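Local coordinates for carbohydrate esterase family 2 (CE2) (Chaetomium olivicolor, PDB 4XVH), which probably hydrolyses acetyl esters on plant cell-wall polysaccharides such as xylan, at residues L212-F217 / S256-D261; V121-D126 / G302-P307; I112-D117 / A154-V159. All coordinates share one frame; numbering follows the deposited sequence.

Contact 1 of 3, residues L212-F217 / S256-D261; sequences LGTNDF and SPMLSD. With PEU (2,5,8,11,14,17,20,23,26,29,32,35,38,41,44,47,50,53,56,59,62,65,68,71,74,77,80-heptacosaoxadooctacontan-82-ol), chain C.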
loop_
_atom_site.group_PDB
_atom_site.type_symbol
_atom_site.label_atom_id
_atom_site.label_comp_id
_atom_site.label_asym_id
_atom_site.label_seq_id
_atom_site.Cartn_x
_atom_site.Cartn_y
_atom_site.Cartn_z
ATOM N N LEU A 212 9.210 -5.038 -4.442
ATOM C CA LEU A 212 9.987 -5.613 -3.357
ATOM C C LEU A 212 11.425 -5.840 -3.804
ATOM O O LEU A 212 11.670 -6.204 -4.973
ATOM C CB LEU A 212 9.388 -6.949 -2.917
ATOM C CG LEU A 212 8.029 -6.900 -2.235
ATOM C CD1 LEU A 212 7.508 -8.337 -2.146
ATOM C CD2 LEU A 212 8.194 -6.296 -0.828
ATOM N N GLY A 213 12.364 -5.646 -2.883
ATOM C CA GLY A 213 13.772 -5.882 -3.195
ATOM C C GLY A 213 14.663 -4.820 -2.578
ATOM O O GLY A 213 15.855 -5.031 -2.412
ATOM N N THR A 214 14.101 -3.657 -2.254
ATOM C CA THR A 214 14.917 -2.630 -1.611
ATOM C C THR A 214 15.547 -3.208 -0.333
ATOM O O THR A 214 16.750 -3.074 -0.114
ATOM C CB THR A 214 14.103 -1.385 -1.278
ATOM O OG1 THR A 214 13.557 -0.858 -2.485
ATOM C CG2 THR A 214 14.985 -0.317 -0.581
ATOM N N ASN A 215 14.752 -3.871 0.496
ATOM C CA ASN A 215 15.302 -4.478 1.710
ATOM C C ASN A 215 16.177 -5.712 1.454
ATOM O O ASN A 215 17.192 -5.922 2.146
ATOM C CB ASN A 215 14.145 -4.817 2.661
ATOM C CG ASN A 215 13.417 -3.555 3.127
ATOM O OD1 ASN A 215 14.035 -2.666 3.688
ATOM N ND2 ASN A 215 12.135 -3.452 2.830
ATOM N N ASP A 216 15.809 -6.517 0.461
ATOM C CA ASP A 216 16.562 -7.739 0.173
ATOM C C ASP A 216 18.013 -7.407 -0.192
ATOM O O ASP A 216 18.971 -8.120 0.177
ATOM C CB ASP A 216 15.893 -8.520 -0.979
ATOM C CG ASP A 216 14.431 -8.839 -0.688
ATOM O OD1 ASP A 216 13.634 -7.890 -0.634
ATOM O OD2 ASP A 216 14.099 -10.029 -0.492
ATOM N N PHE A 217 18.171 -6.308 -0.929
ATOM C CA PHE A 217 19.489 -5.945 -1.440
ATOM C C PHE A 217 20.404 -5.326 -0.384
ATOM O O PHE A 217 21.617 -5.320 -0.532
ATOM C CB PHE A 217 19.328 -5.019 -2.640
ATOM C CG PHE A 217 19.294 -5.767 -3.950
ATOM C CD1 PHE A 217 18.137 -6.391 -4.385
ATOM C CD2 PHE A 217 20.422 -5.869 -4.722
ATOM C CE1 PHE A 217 18.129 -7.096 -5.595
ATOM C CE2 PHE A 217 20.412 -6.562 -5.924
ATOM C CZ PHE A 217 19.260 -7.162 -6.355
ATOM N N SER A 256 13.510 -0.617 -7.795
ATOM C CA SER A 256 13.459 0.298 -6.654
ATOM C C SER A 256 14.033 1.681 -6.932
ATOM O O SER A 256 15.186 1.799 -7.348
ATOM C CB SER A 256 14.235 -0.308 -5.491
ATOM O OG SER A 256 14.339 0.647 -4.467
ATOM N N PRO A 257 13.252 2.730 -6.642
ATOM C CA PRO A 257 13.747 4.110 -6.727
ATOM C C PRO A 257 14.819 4.414 -5.666
ATOM O O PRO A 257 15.510 5.428 -5.781
ATOM C CB PRO A 257 12.485 4.950 -6.472
ATOM C CG PRO A 257 11.681 4.092 -5.504
ATOM C CD PRO A 257 11.885 2.678 -6.079
ATOM N N MET A 258 14.954 3.547 -4.654
ATOM C CA MET A 258 15.963 3.743 -3.614
ATOM C C MET A 258 17.258 2.979 -3.862
ATOM O O MET A 258 18.246 3.241 -3.178
ATOM C CB MET A 258 15.401 3.351 -2.238
ATOM C CG MET A 258 14.264 4.259 -1.792
ATOM S SD MET A 258 13.447 3.858 -0.213
ATOM C CE MET A 258 14.780 4.262 0.953
ATOM N N LEU A 259 17.278 2.033 -4.801
ATOM C CA LEU A 259 18.545 1.358 -5.111
ATOM C C LEU A 259 19.260 2.103 -6.226
ATOM O O LEU A 259 18.609 2.696 -7.097
ATOM C CB LEU A 259 18.317 -0.098 -5.515
ATOM C CG LEU A 259 17.707 -0.971 -4.416
ATOM C CD1 LEU A 259 17.548 -2.404 -4.915
ATOM C CD2 LEU A 259 18.581 -0.923 -3.166
ATOM N N SER A 260 20.591 2.082 -6.198
ATOM C CA SER A 260 21.389 2.711 -7.246
ATOM C C SER A 260 22.498 1.766 -7.670
ATOM O O SER A 260 22.650 0.685 -7.078
ATOM C CB SER A 260 21.984 4.036 -6.766
ATOM O OG SER A 260 23.026 3.783 -5.861
ATOM N N ASP A 261 23.272 2.183 -8.675
ATOM C CA ASP A 261 24.473 1.456 -9.071
ATOM C C ASP A 261 25.724 2.078 -8.475
ATOM O O ASP A 261 26.832 1.695 -8.831
ATOM C CB ASP A 261 24.597 1.400 -10.600
ATOM C CG ASP A 261 23.593 0.455 -11.212
ATOM O OD1 ASP A 261 23.101 -0.432 -10.482
ATOM O OD2 ASP A 261 23.269 0.614 -12.402
HETATM C CAA PEU C . 2.501 -1.151 18.339
HETATM O OAB PEU C . 3.902 -0.828 18.317
HETATM C CAC PEU C . 4.744 -1.876 18.937
HETATM C CAD PEU C . 6.308 -1.711 19.024
HETATM O OAE PEU C . 6.727 -0.552 19.784
HETATM C CAF PEU C . 6.320 0.724 19.196
HETATM C CAG PEU C . 6.993 1.282 17.930
HETATM O OAH PEU C . 7.025 0.461 16.753
HETATM C CAI PEU C . 7.533 1.210 15.612
HETATM C CAJ PEU C . 7.850 0.317 14.407
HETATM O OAK PEU C . 8.303 1.115 13.280
HETATM C CAL PEU C . 9.005 0.267 12.347
HETATM C CAM PEU C . 9.543 1.000 11.124
HETATM O OAN PEU C . 10.389 0.013 10.500
HETATM C CAO PEU C . 11.127 0.499 9.356
HETATM C CAP PEU C . 12.224 -0.546 9.355
HETATM O OAQ PEU C . 13.349 -0.650 8.448
HETATM C CAR PEU C . 14.219 0.513 8.276
HETATM C CAS PEU C . 13.791 1.712 7.392
HETATM O OAT PEU C . 13.611 1.374 5.960
HETATM C CAU PEU C . 12.565 0.404 5.646
HETATM C CAV PEU C . 12.488 0.112 4.133
HETATM O OAW PEU C . 11.459 -0.814 3.702
#
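The Gly-Thr-Asn-Asp motif of the SGNH hydrolases, Gly213 to Asp216, meets the loop that follows strand 250-254 chiefly through Thr214, which bonds to Ser256. It illustrates how a pocket loop can be tied to its neighbour by one residue while the next, Asn215, faces the bound polyether. Thr214 OG1 and Ser256 OG lie 2.6 Å apart, tip to tip, in a hydrogen bond between the two hydroxyls. The Ser256 hydroxyl stands anti to its own backbone N (chi1 172°), which carries it round to accept Met258 N at 3.0 Å as an ST turn; a weak bond from Leu259 N also ends on it. One oxygen thus ties Thr214 to the type I turn from Ser256 to Leu259. The other branch of Thr214, CG2, crosses Met258 at about a right angle, 4.0 Å from its CB, while Ile119 of helix 118-121 touches Thr214, Ser256 and Met258. The CA-CB bond of Asn215 points away from the Ser256 loop; CG is anti to the carbonyl carbon (chi1 -64°), and ND2 donates to OAW of the polyether at 2.9 Å with an N-H...O angle of 155°. The same nitrogen also bonds to Lys164 O, and Gly163 N binds the ligand, consistent with the oxyanion-hole role of this asparagine and glycine in SGNH enzymes. An alanine in place of Asn215 would probably leave OAW and Lys164 O without this donor and open a gap beside Asp117. Farther along, Leu259 fits between the short helix 214-217 and helix 270-285, where Gln274 touches it and Phe217. Its CD1 approaches Phe217 CB at 3.9 Å and meets the ring obliquely, the two side chains crossing nearly perpendicularly.

Contact 2 of 3, residues V121-D126 / G302-P307; sequences VGYGLD and GCDYHP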
loop_
_atom_site.group_PDB
_atom_site.type_symbol
_atom_site.label_atom_id
_atom_site.label_comp_id
_atom_site.label_asym_id
_atom_site.label_seq_id
_atom_site.Cartn_x
_atom_site.Cartn_y
_atom_site.Cartn_z
ATOM N N VAL A 121 3.969 1.452 1.325
ATOM C CA VAL A 121 3.258 2.041 2.449
ATOM C C VAL A 121 3.079 3.542 2.256
ATOM O O VAL A 121 1.985 4.076 2.433
ATOM C CB VAL A 121 4.013 1.834 3.779
ATOM C CG1 VAL A 121 3.403 2.728 4.874
ATOM C CG2 VAL A 121 3.994 0.349 4.196
ATOM N N GLY A 122 4.171 4.210 1.875
ATOM C CA GLY A 122 4.214 5.657 1.936
ATOM C C GLY A 122 4.978 6.181 3.134
ATOM O O GLY A 122 4.701 7.260 3.616
ATOM N N TYR A 123 5.928 5.384 3.610
ATOM C CA TYR A 123 6.872 5.774 4.670
ATOM C C TYR A 123 7.462 7.156 4.415
ATOM O O TYR A 123 8.034 7.386 3.343
ATOM C CB TYR A 123 7.991 4.720 4.721
ATOM C CG TYR A 123 9.008 4.845 5.833
ATOM C CD1 TYR A 123 10.000 5.830 5.787
ATOM C CD2 TYR A 123 8.999 3.955 6.909
ATOM C CE1 TYR A 123 10.937 5.946 6.785
ATOM C CE2 TYR A 123 9.946 4.048 7.925
ATOM C CZ TYR A 123 10.912 5.051 7.860
ATOM O OH TYR A 123 11.855 5.181 8.854
ATOM N N GLY A 124 7.373 8.071 5.381
ATOM C CA GLY A 124 8.140 9.315 5.278
ATOM C C GLY A 124 7.731 10.280 4.172
ATOM O O GLY A 124 8.391 11.310 3.959
ATOM N N LEU A 125 6.617 9.971 3.497
ATOM C CA LEU A 125 6.244 10.671 2.261
ATOM C C LEU A 125 6.032 12.181 2.490
ATOM O O LEU A 125 6.490 13.012 1.700
ATOM C CB LEU A 125 4.984 10.021 1.667
ATOM C CG LEU A 125 4.590 10.366 0.226
ATOM C CD1 LEU A 125 3.672 9.251 -0.345
ATOM C CD2 LEU A 125 3.904 11.759 0.115
ATOM N N ASP A 126 5.341 12.531 3.577
ATOM C CA ASP A 126 5.048 13.936 3.857
ATOM C C ASP A 126 6.210 14.602 4.580
ATOM O O ASP A 126 6.119 15.783 4.935
ATOM C CB ASP A 126 3.780 14.080 4.730
ATOM C CG ASP A 126 2.476 13.873 3.948
ATOM O OD1 ASP A 126 2.506 13.379 2.823
ATOM O OD2 ASP A 126 1.389 14.195 4.481
ATOM N N GLY A 302 11.984 12.219 1.344
ATOM C CA GLY A 302 11.282 12.312 2.611
ATOM C C GLY A 302 12.124 11.668 3.704
ATOM O O GLY A 302 13.347 11.571 3.552
ATOM N N CYS A 303 11.490 11.227 4.793
ATOM C CA CYS A 303 12.262 10.725 5.947
ATOM C C CYS A 303 13.075 9.515 5.523
ATOM O O CYS A 303 12.564 8.631 4.815
ATOM C CB CYS A 303 11.349 10.344 7.115
ATOM S SG CYS A 303 10.242 11.670 7.556
ATOM N N ASP A 304 14.330 9.469 5.978
ATOM C CA ASP A 304 15.180 8.283 5.778
ATOM C C ASP A 304 15.321 7.948 4.295
ATOM O O ASP A 304 15.270 6.776 3.895
ATOM C CB ASP A 304 14.613 7.098 6.578
ATOM C CG ASP A 304 14.653 7.355 8.089
ATOM O OD1 ASP A 304 15.710 7.830 8.565
ATOM O OD2 ASP A 304 13.633 7.110 8.787
ATOM N N TYR A 305 15.491 8.999 3.484
ATOM C CA TYR A 305 15.668 8.869 2.027
ATOM C C TYR A 305 14.536 8.173 1.284
ATOM O O TYR A 305 14.766 7.615 0.200
ATOM C CB TYR A 305 16.993 8.153 1.715
ATOM C CG TYR A 305 18.144 8.819 2.419
ATOM C CD1 TYR A 305 18.769 9.926 1.869
ATOM C CD2 TYR A 305 18.572 8.381 3.668
ATOM C CE1 TYR A 305 19.809 10.563 2.533
ATOM C CE2 TYR A 305 19.612 9.015 4.329
ATOM C CZ TYR A 305 20.216 10.105 3.751
ATOM O OH TYR A 305 21.246 10.749 4.399
ATOM N N HIS A 306 13.315 8.214 1.821
ATOM C CA HIS A 306 12.201 7.606 1.086
ATOM C C HIS A 306 11.657 8.579 0.060
ATOM O O HIS A 306 11.900 9.783 0.153
ATOM C CB HIS A 306 11.089 7.128 2.030
ATOM C CG HIS A 306 11.425 5.834 2.694
ATOM N ND1 HIS A 306 12.465 5.726 3.589
ATOM C CD2 HIS A 306 10.941 4.577 2.512
ATOM C CE1 HIS A 306 12.563 4.466 3.987
ATOM N NE2 HIS A 306 11.658 3.751 3.336
ATOM N N PRO A 307 10.959 8.046 -0.961
ATOM C CA PRO A 307 10.453 8.956 -2.000
ATOM C C PRO A 307 9.461 9.995 -1.454
ATOM O O PRO A 307 8.618 9.685 -0.587
ATOM C CB PRO A 307 9.783 7.999 -3.002
ATOM C CG PRO A 307 10.573 6.661 -2.840
ATOM C CD PRO A 307 10.812 6.617 -1.340
HETATM O O HOH W 1 7.796 7.311 0.470
#
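The type II turn from Gly122 to Leu125 sets Gly124 against Cys303, their CA atoms 4.4 Å apart, and Cys303 N donates to Gly124 O at 3.2 Å. The same carbonyl takes a CA-H...O contact from Gly302, and a CB on Gly124 would collide with Cys303 N, so the two backbones close directly on each other. A water spans the next gap, donating to both Tyr123 O and Pro307 O, while Cys303 is also joined by a disulfide to Cys131. The side chains continue the join: Tyr123, with CG anti to its backbone N (chi1 -174°), lays its ring over one face of His306 in a face-to-face stack, CD1 above the centre of the imidazole. Centroids are 4.1 Å apart and the planes lie at 30°. His306 NE2 bonds to Ser118 OG, as in the Ser-His pair of SGNH hydrolases. In place of a carboxylate, ND1 donates to two main-chain oxygens, weakly in each case: Cys303 O at 3.2 Å and Asp304 O at 3.0 Å. Asp304 instead serves the tyrosine, whose OH donates to OD2 at 2.6 Å from the anti side, 27° out of the carboxylate plane.

Contact 3 of 3, residues I112-D117 / A154-V159; sequences IDIIGD and ADYSVV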
loop_
_atom_site.group_PDB
_atom_site.type_symbol
_atom_site.label_atom_id
_atom_site.label_comp_id
_atom_site.label_asym_id
_atom_site.label_seq_id
_atom_site.Cartn_x
_atom_site.Cartn_y
_atom_site.Cartn_z
ATOM N N ILE A 112 -7.215 -3.422 -8.147
ATOM C CA ILE A 112 -5.762 -3.564 -8.206
ATOM C C ILE A 112 -5.159 -3.874 -6.827
ATOM O O ILE A 112 -5.435 -3.158 -5.857
ATOM C CB ILE A 112 -5.127 -2.252 -8.758
ATOM C CG1 ILE A 112 -5.610 -1.960 -10.195
ATOM C CG2 ILE A 112 -3.630 -2.301 -8.700
ATOM C CD1 ILE A 112 -5.013 -0.648 -10.771
ATOM N N ASP A 113 -4.319 -4.900 -6.743
ATOM C CA ASP A 113 -3.517 -5.129 -5.533
ATOM C C ASP A 113 -2.158 -4.442 -5.675
ATOM O O ASP A 113 -1.535 -4.492 -6.742
ATOM C CB ASP A 113 -3.279 -6.619 -5.284
ATOM C CG ASP A 113 -4.411 -7.277 -4.492
ATOM O OD1 ASP A 113 -5.470 -6.634 -4.330
ATOM O OD2 ASP A 113 -4.253 -8.443 -4.055
ATOM N N ILE A 114 -1.687 -3.835 -4.587
ATOM C CA ILE A 114 -0.355 -3.252 -4.574
ATOM C C ILE A 114 0.428 -3.821 -3.403
ATOM O O ILE A 114 0.051 -3.618 -2.263
ATOM C CB ILE A 114 -0.430 -1.739 -4.450
ATOM C CG1 ILE A 114 -1.538 -1.202 -5.393
ATOM C CG2 ILE A 114 0.944 -1.127 -4.728
ATOM C CD1 ILE A 114 -2.231 0.035 -4.905
ATOM N N ILE A 115 1.507 -4.543 -3.684
ATOM C CA ILE A 115 2.193 -5.303 -2.640
ATOM C C ILE A 115 3.625 -4.798 -2.517
ATOM O O ILE A 115 4.317 -4.726 -3.529
ATOM C CB ILE A 115 2.224 -6.804 -2.962
ATOM C CG1 ILE A 115 0.796 -7.339 -3.204
ATOM C CG2 ILE A 115 2.956 -7.570 -1.831
ATOM C CD1 ILE A 115 0.752 -8.694 -3.973
ATOM N N GLY A 116 4.077 -4.465 -1.302
ATOM C CA GLY A 116 5.438 -3.989 -1.177
ATOM C C GLY A 116 5.909 -3.683 0.221
ATOM O O GLY A 116 5.424 -4.268 1.211
ATOM N N ASP A 117 6.868 -2.763 0.299
ATOM C CA ASP A 117 7.491 -2.429 1.567
ATOM C C ASP A 117 7.186 -0.972 1.943
ATOM O O ASP A 117 6.118 -0.456 1.633
ATOM C CB ASP A 117 8.999 -2.655 1.477
ATOM C CG ASP A 117 9.641 -1.943 0.273
ATOM O OD1 ASP A 117 9.152 -0.879 -0.159
ATOM O OD2 ASP A 117 10.649 -2.458 -0.249
ATOM N N ALA A 154 -9.748 2.741 -10.416
ATOM C CA ALA A 154 -9.842 1.409 -9.817
ATOM C C ALA A 154 -9.862 1.414 -8.287
ATOM O O ALA A 154 -9.185 2.219 -7.661
ATOM C CB ALA A 154 -8.684 0.530 -10.281
ATOM N N ASP A 155 -10.627 0.486 -7.703
ATOM C CA ASP A 155 -10.478 0.179 -6.281
ATOM C C ASP A 155 -9.114 -0.480 -6.100
ATOM O O ASP A 155 -8.534 -1.034 -7.053
ATOM C CB ASP A 155 -11.602 -0.760 -5.782
ATOM C CG ASP A 155 -12.763 0.004 -5.160
ATOM O OD1 ASP A 155 -12.568 1.166 -4.750
ATOM O OD2 ASP A 155 -13.874 -0.539 -5.094
ATOM N N TYR A 156 -8.584 -0.448 -4.890
ATOM C CA TYR A 156 -7.280 -1.058 -4.701
ATOM C C TYR A 156 -7.192 -1.673 -3.299
ATOM O O TYR A 156 -8.040 -1.419 -2.422
ATOM C CB TYR A 156 -6.147 -0.039 -4.931
ATOM C CG TYR A 156 -6.281 1.191 -4.061
ATOM C CD1 TYR A 156 -5.741 1.218 -2.782
ATOM C CD2 TYR A 156 -6.954 2.332 -4.517
ATOM C CE1 TYR A 156 -5.852 2.335 -1.974
ATOM C CE2 TYR A 156 -7.075 3.454 -3.708
ATOM C CZ TYR A 156 -6.508 3.443 -2.443
ATOM O OH TYR A 156 -6.602 4.531 -1.616
ATOM N N SER A 157 -6.184 -2.509 -3.132
ATOM C CA SER A 157 -5.833 -3.090 -1.857
ATOM C C SER A 157 -4.324 -3.029 -1.722
ATOM O O SER A 157 -3.603 -3.592 -2.556
ATOM C CB SER A 157 -6.306 -4.541 -1.753
ATOM O OG SER A 157 -5.919 -5.066 -0.509
ATOM N N VAL A 158 -3.862 -2.300 -0.705
ATOM C CA VAL A 158 -2.443 -2.212 -0.403
ATOM C C VAL A 158 -2.108 -3.233 0.676
ATOM O O VAL A 158 -2.727 -3.245 1.744
ATOM C CB VAL A 158 -2.046 -0.802 0.100
ATOM C CG1 VAL A 158 -0.571 -0.771 0.516
ATOM C CG2 VAL A 158 -2.307 0.246 -0.988
ATOM N N VAL A 159 -1.145 -4.093 0.378
ATOM C CA VAL A 159 -0.611 -5.016 1.357
ATOM C C VAL A 159 0.869 -4.755 1.441
ATOM O O VAL A 159 1.624 -5.196 0.579
ATOM C CB VAL A 159 -0.868 -6.484 0.989
ATOM C CG1 VAL A 159 -0.339 -7.386 2.111
ATOM C CG2 VAL A 159 -2.358 -6.711 0.831
#
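Ile114 packs between Tyr156 and Val158 at the centre of a parallel strand pair, and with Ile112 and Val159 it has the most surface buried here. Its CG1 lies anti to the carbonyl carbon (chi1 -44°), and chi2 of 149° then swings CD1 towards the neighbouring strand; that one methyl sits 3.9 Å from Tyr156 CB and equally far from Val158 CG2. The main chain of Ile114 bonds on both sides of Val158: N donates to Ser157 O at 2.8 Å and O accepts Val159 N at 2.9 Å. Ile112 repeats the pattern two residues earlier, either side of Tyr156, with Asp155 O and Ser157 N, and its CD1 meets Ala154 CB at 3.9 Å. Val159 contributes mainly through its backbone. Besides giving its N-H to Ile114, it accepts Gly116 N at 3.2 Å, and Ile115 CG2 lies 3.6 Å from that same Val159 O. On the sheet face shared by Asp113, Ser157 and Val159, the Asp113 carboxylate touches Ser157 CB with OD1, but its hydrogen bonds go to Tyr185 and Trp203. Helix 144-151 covers the opposite face, touching Ile114 and Tyr156. This pairing of strand 111-116 with the outermost strand 155-160, linked through that helix, is the first beta-alpha-beta crossover of a parallel alpha/beta sheet in order 2-1-3-4-5, the core of the SGNH hydrolase fold.

Overall arrangement
All three contacts are buried, yet only contact 3 belongs to the sheet; its centre lies about 5 Å from that of the chain, against about 17 Å for contact 1 and 13 Å for contact 2. Its chemistry is regular, with repeated main-chain bonds and aliphatic packing, whereas contact 1 sets a short helix against a loop and contact 2 joins two loops, both with side-chain polar bonds; contact 2 adds a ring stack and one main-chain bond. Each contact supplies one residue of the ligand pocket: Asn215, His306 and Asp117 in turn. Asp117 packs against Asn215, while Met258 CE lies 3.8 Å from His306 CE1, joining contacts 1 and 2. Ser118, next after Asp117, connects the sheet to His306.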